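Local coordinates for protein protease Do-like 2, chloroplastic (Arabidopsis thaliana, PDB 4FLN) that cuts proteins as a chloroplast serine protease, making the primary cleavage in the photodamaged D1 protein of photosystem II, at residues G76-T88 and S127-L140. Residues are numbered along the deposited sequence; the frame is centred on the assembly and turned at random.
Sequences GSAFMIGDGKLLT and SVESEDFWKGAEPL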
loop_
_atom_site.group_PDB
_atom_site.type_symbol
_atom_site.label_atom_id
_atom_site.label_comp_id
_atom_site.label_asym_id
_atom_site.label_seq_id
_atom_site.Cartn_x
_atom_site.Cartn_y
_atom_site.Cartn_z
ATOM N N GLY B 76 -28.272 -15.271 -6.707
ATOM C CA GLY B 76 -29.059 -14.166 -6.187
ATOM C C GLY B 76 -30.362 -14.636 -5.573
ATOM O O GLY B 76 -30.527 -15.823 -5.297
ATOM N N SER B 77 -31.290 -13.711 -5.342
ATOM C CA SER B 77 -32.582 -14.098 -4.774
ATOM C C SER B 77 -33.788 -13.567 -5.534
ATOM O O SER B 77 -33.750 -12.493 -6.130
ATOM C CB SER B 77 -32.673 -13.687 -3.308
ATOM O OG SER B 77 -31.737 -14.414 -2.540
ATOM N N ALA B 78 -34.861 -14.341 -5.500
ATOM C CA ALA B 78 -36.131 -13.928 -6.075
ATOM C C ALA B 78 -37.276 -14.476 -5.225
ATOM O O ALA B 78 -37.054 -15.313 -4.348
ATOM C CB ALA B 78 -36.243 -14.394 -7.520
ATOM N N PHE B 79 -38.492 -13.992 -5.459
ATOM C CA PHE B 79 -39.641 -14.486 -4.709
ATOM C C PHE B 79 -40.928 -14.421 -5.507
ATOM O O PHE B 79 -41.048 -13.646 -6.451
ATOM C CB PHE B 79 -39.798 -13.724 -3.390
ATOM C CG PHE B 79 -39.910 -12.236 -3.553
ATOM C CD1 PHE B 79 -38.774 -11.450 -3.687
ATOM C CD2 PHE B 79 -41.150 -11.615 -3.550
ATOM C CE1 PHE B 79 -38.877 -10.074 -3.826
ATOM C CE2 PHE B 79 -41.255 -10.238 -3.689
ATOM C CZ PHE B 79 -40.120 -9.471 -3.828
ATOM N N MET B 80 -41.896 -15.233 -5.103
ATOM C CA MET B 80 -43.177 -15.307 -5.788
ATOM C C MET B 80 -44.069 -14.140 -5.394
ATOM O O MET B 80 -44.415 -13.977 -4.222
ATOM C CB MET B 80 -43.872 -16.621 -5.434
ATOM C CG MET B 80 -43.022 -17.853 -5.696
ATOM S SD MET B 80 -43.773 -19.361 -5.066
ATOM C CE MET B 80 -42.529 -20.576 -5.500
ATOM N N ILE B 81 -44.426 -13.325 -6.382
ATOM C CA ILE B 81 -45.309 -12.184 -6.170
ATOM C C ILE B 81 -46.749 -12.456 -6.569
ATOM O O ILE B 81 -47.597 -11.572 -6.476
ATOM C CB ILE B 81 -44.824 -10.961 -6.930
ATOM C CG1 ILE B 81 -44.690 -11.285 -8.416
ATOM C CG2 ILE B 81 -43.500 -10.501 -6.369
ATOM C CD1 ILE B 81 -44.128 -10.143 -9.213
ATOM N N GLY B 82 -47.024 -13.676 -7.013
ATOM C CA GLY B 82 -48.353 -14.020 -7.482
ATOM C C GLY B 82 -48.412 -14.193 -8.986
ATOM O O GLY B 82 -47.440 -13.912 -9.692
ATOM N N ASP B 83 -49.562 -14.648 -9.475
ATOM C CA ASP B 83 -49.680 -15.127 -10.847
ATOM C C ASP B 83 -48.645 -16.215 -11.061
ATOM O O ASP B 83 -48.404 -17.040 -10.173
ATOM C CB ASP B 83 -49.452 -14.000 -11.855
ATOM C CG ASP B 83 -50.669 -13.122 -12.034
ATOM O OD1 ASP B 83 -51.370 -12.856 -11.031
ATOM O OD2 ASP B 83 -50.928 -12.702 -13.183
ATOM N N GLY B 84 -48.019 -16.206 -12.228
ATOM C CA GLY B 84 -46.923 -17.117 -12.489
ATOM C C GLY B 84 -45.562 -16.449 -12.412
ATOM O O GLY B 84 -44.606 -16.925 -13.021
ATOM N N LYS B 85 -45.468 -15.339 -11.685
ATOM C CA LYS B 85 -44.294 -14.477 -11.789
ATOM C C LYS B 85 -43.334 -14.524 -10.589
ATOM O O LYS B 85 -43.747 -14.730 -9.449
ATOM C CB LYS B 85 -44.732 -13.040 -12.096
ATOM C CG LYS B 85 -45.575 -12.918 -13.376
ATOM C CD LYS B 85 -46.138 -11.509 -13.573
ATOM C CE LYS B 85 -47.160 -11.139 -12.488
ATOM N NZ LYS B 85 -47.540 -9.687 -12.491
ATOM N N LEU B 86 -42.046 -14.357 -10.875
ATOM C CA LEU B 86 -41.021 -14.211 -9.844
ATOM C C LEU B 86 -40.375 -12.830 -9.921
ATOM O O LEU B 86 -40.059 -12.337 -11.001
ATOM C CB LEU B 86 -39.939 -15.282 -9.997
ATOM C CG LEU B 86 -40.400 -16.714 -9.760
ATOM C CD1 LEU B 86 -39.245 -17.687 -9.927
ATOM C CD2 LEU B 86 -41.018 -16.824 -8.369
ATOM N N LEU B 87 -40.169 -12.214 -8.770
ATOM C CA LEU B 87 -39.565 -10.891 -8.713
ATOM C C LEU B 87 -38.088 -11.015 -8.378
ATOM O O LEU B 87 -37.704 -11.849 -7.568
ATOM C CB LEU B 87 -40.272 -10.060 -7.642
ATOM C CG LEU B 87 -40.208 -8.540 -7.728
ATOM C CD1 LEU B 87 -40.228 -8.091 -9.171
ATOM C CD2 LEU B 87 -41.392 -7.956 -6.981
ATOM N N THR B 88 -37.258 -10.188 -8.995
ATOM C CA THR B 88 -35.842 -10.158 -8.641
ATOM C C THR B 88 -35.169 -8.845 -9.016
ATOM O O THR B 88 -35.809 -7.933 -9.511
ATOM C CB THR B 88 -35.068 -11.336 -9.266
ATOM O OG1 THR B 88 -33.788 -11.448 -8.633
ATOM C CG2 THR B 88 -34.872 -11.129 -10.762
ATOM N N SER B 127 -40.620 -15.681 -15.426
ATOM C CA SER B 127 -41.671 -16.692 -15.534
ATOM C C SER B 127 -41.010 -18.053 -15.401
ATOM O O SER B 127 -39.820 -18.197 -15.692
ATOM C CB SER B 127 -42.417 -16.589 -16.870
ATOM O OG SER B 127 -41.568 -16.897 -17.963
ATOM N N VAL B 128 -41.761 -19.041 -14.928
ATOM C CA VAL B 128 -41.201 -20.379 -14.774
ATOM C C VAL B 128 -42.070 -21.501 -15.336
ATOM O O VAL B 128 -43.298 -21.452 -15.270
ATOM C CB VAL B 128 -40.820 -20.684 -13.314
ATOM C CG1 VAL B 128 -41.159 -22.127 -12.959
ATOM C CG2 VAL B 128 -39.345 -20.410 -13.102
ATOM N N GLU B 129 -41.400 -22.505 -15.897
ATOM C CA GLU B 129 -42.057 -23.676 -16.460
ATOM C C GLU B 129 -41.482 -24.999 -15.927
ATOM O O GLU B 129 -40.308 -25.310 -16.150
ATOM C CB GLU B 129 -41.985 -23.632 -17.988
ATOM C CG GLU B 129 -40.629 -23.212 -18.525
ATOM C CD GLU B 129 -40.502 -23.451 -20.016
ATOM O OE1 GLU B 129 -41.472 -23.960 -20.618
ATOM O OE2 GLU B 129 -39.434 -23.134 -20.583
ATOM N N SER B 130 -42.307 -25.773 -15.224
ATOM C CA SER B 130 -43.708 -25.434 -14.995
ATOM C C SER B 130 -44.383 -26.478 -14.117
ATOM O O SER B 130 -43.826 -27.545 -13.861
ATOM C CB SER B 130 -44.473 -25.361 -16.325
ATOM O OG SER B 130 -44.702 -24.021 -16.736
ATOM N N GLU B 131 -45.562 -26.130 -13.612
ATOM C CA GLU B 131 -46.560 -27.106 -13.175
ATOM C C GLU B 131 -46.126 -27.995 -12.015
ATOM O O GLU B 131 -46.945 -28.694 -11.422
ATOM C CB GLU B 131 -47.010 -27.954 -14.354
ATOM N N ASP B 132 -44.840 -27.957 -11.692
ATOM C CA ASP B 132 -44.281 -28.736 -10.593
ATOM C C ASP B 132 -43.722 -27.727 -9.608
ATOM O O ASP B 132 -44.120 -27.677 -8.444
ATOM C CB ASP B 132 -43.194 -29.701 -11.083
ATOM C CG ASP B 132 -43.636 -31.168 -11.033
ATOM O OD1 ASP B 132 -44.525 -31.509 -10.223
ATOM O OD2 ASP B 132 -43.087 -31.986 -11.799
ATOM N N PHE B 133 -42.790 -26.925 -10.106
ATOM C CA PHE B 133 -42.286 -25.768 -9.389
ATOM C C PHE B 133 -43.451 -25.033 -8.730
ATOM O O PHE B 133 -43.500 -24.891 -7.507
ATOM C CB PHE B 133 -41.593 -24.844 -10.385
ATOM C CG PHE B 133 -41.041 -23.592 -9.780
ATOM C CD1 PHE B 133 -39.733 -23.542 -9.334
ATOM C CD2 PHE B 133 -41.818 -22.457 -9.682
ATOM C CE1 PHE B 133 -39.213 -22.387 -8.787
ATOM C CE2 PHE B 133 -41.305 -21.297 -9.135
ATOM C CZ PHE B 133 -39.999 -21.262 -8.688
ATOM N N TRP B 134 -44.381 -24.556 -9.549
ATOM C CA TRP B 134 -45.530 -23.796 -9.060
ATOM C C TRP B 134 -46.515 -24.572 -8.189
ATOM O O TRP B 134 -47.453 -23.985 -7.649
ATOM C CB TRP B 134 -46.270 -23.156 -10.234
ATOM C CG TRP B 134 -45.430 -22.151 -10.927
ATOM C CD1 TRP B 134 -44.823 -22.279 -12.145
ATOM C CD2 TRP B 134 -45.063 -20.861 -10.427
ATOM N NE1 TRP B 134 -44.115 -21.138 -12.437
ATOM C CE2 TRP B 134 -44.247 -20.253 -11.396
ATOM C CE3 TRP B 134 -45.356 -20.160 -9.255
ATOM C CZ2 TRP B 134 -43.718 -18.978 -11.229
ATOM C CZ3 TRP B 134 -44.836 -18.898 -9.094
ATOM C CH2 TRP B 134 -44.026 -18.317 -10.075
ATOM N N LYS B 135 -46.324 -25.883 -8.071
ATOM C CA LYS B 135 -47.217 -26.698 -7.248
ATOM C C LYS B 135 -47.169 -26.300 -5.767
ATOM O O LYS B 135 -46.097 -26.240 -5.159
ATOM C CB LYS B 135 -46.906 -28.181 -7.415
ATOM N N GLY B 136 -48.343 -26.026 -5.200
ATOM C CA GLY B 136 -48.472 -25.734 -3.783
ATOM C C GLY B 136 -47.759 -24.467 -3.355
ATOM O O GLY B 136 -47.442 -24.291 -2.177
ATOM N N ALA B 137 -47.506 -23.582 -4.313
ATOM C CA ALA B 137 -46.819 -22.328 -4.029
ATOM C C ALA B 137 -47.773 -21.314 -3.412
ATOM O O ALA B 137 -48.892 -21.131 -3.889
ATOM C CB ALA B 137 -46.191 -21.773 -5.292
ATOM N N GLU B 138 -47.320 -20.661 -2.345
ATOM C CA GLU B 138 -48.113 -19.648 -1.654
ATOM C C GLU B 138 -47.372 -18.316 -1.670
ATOM O O GLU B 138 -46.611 -18.009 -0.747
ATOM C CB GLU B 138 -48.408 -20.079 -0.228
ATOM N N PRO B 139 -47.605 -17.521 -2.727
ATOM C CA PRO B 139 -46.901 -16.277 -3.064
ATOM C C PRO B 139 -47.086 -15.152 -2.043
ATOM O O PRO B 139 -47.939 -15.230 -1.158
ATOM C CB PRO B 139 -47.507 -15.884 -4.416
ATOM C CG PRO B 139 -48.833 -16.555 -4.449
ATOM C CD PRO B 139 -48.642 -17.847 -3.720
ATOM N N LEU B 140 -46.256 -14.122 -2.170
ATOM C CA LEU B 140 -46.235 -13.000 -1.243
ATOM C C LEU B 140 -47.112 -11.845 -1.713
ATOM O O LEU B 140 -47.259 -11.612 -2.912
ATOM C CB LEU B 140 -44.798 -12.511 -1.054
ATOM C CG LEU B 140 -43.908 -13.166 0.013
ATOM C CD1 LEU B 140 -44.549 -14.392 0.671
ATOM C CD2 LEU B 140 -42.550 -13.504 -0.579
#
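M80 packs alongside W134, the two side chains pointing opposite ways. Extended beyond CG (chi2 172°), M80 puts SD obliquely beside the six-membered ring in a Met-aromatic contact, 5.2 Å from the ring centroid. The same sulfur touches CB of A137, and the methyl CE goes on to CE2 of F133 at 3.9 Å. L86 closes this tight cluster from the neighbouring strand: CD1 meets CZ of F133, while CD2 lies 3.8 Å from CH2 of W134. W134 is held on both faces, with F133 CD2 over the centre of one and CA of G84 making a CH-pi contact with the other, 4.1 Å from the centroid. Its NE1 gives a bent hydrogen bond (147°) to O of V128, which lies close to the indole plane, though NE1 stands above the plane of that carbonyl. Here the chain leaving strand 123-129 folds back across the hairpin of strands 72-82 and 85-88, all in the first six-stranded barrel of the trypsin-like fold. Replacing W134 by an alanine removes the indole from between G84 and F133, which would probably open a gap there and leave V128 O without its NE1 donor. A straight hydrogen bond from N of L140 to O of M80, 2.8 Å, ties the returning chain to the hairpin. The solvent side is looser: exposed P139 rests CB on N of G82, beside the exposed type II' turn.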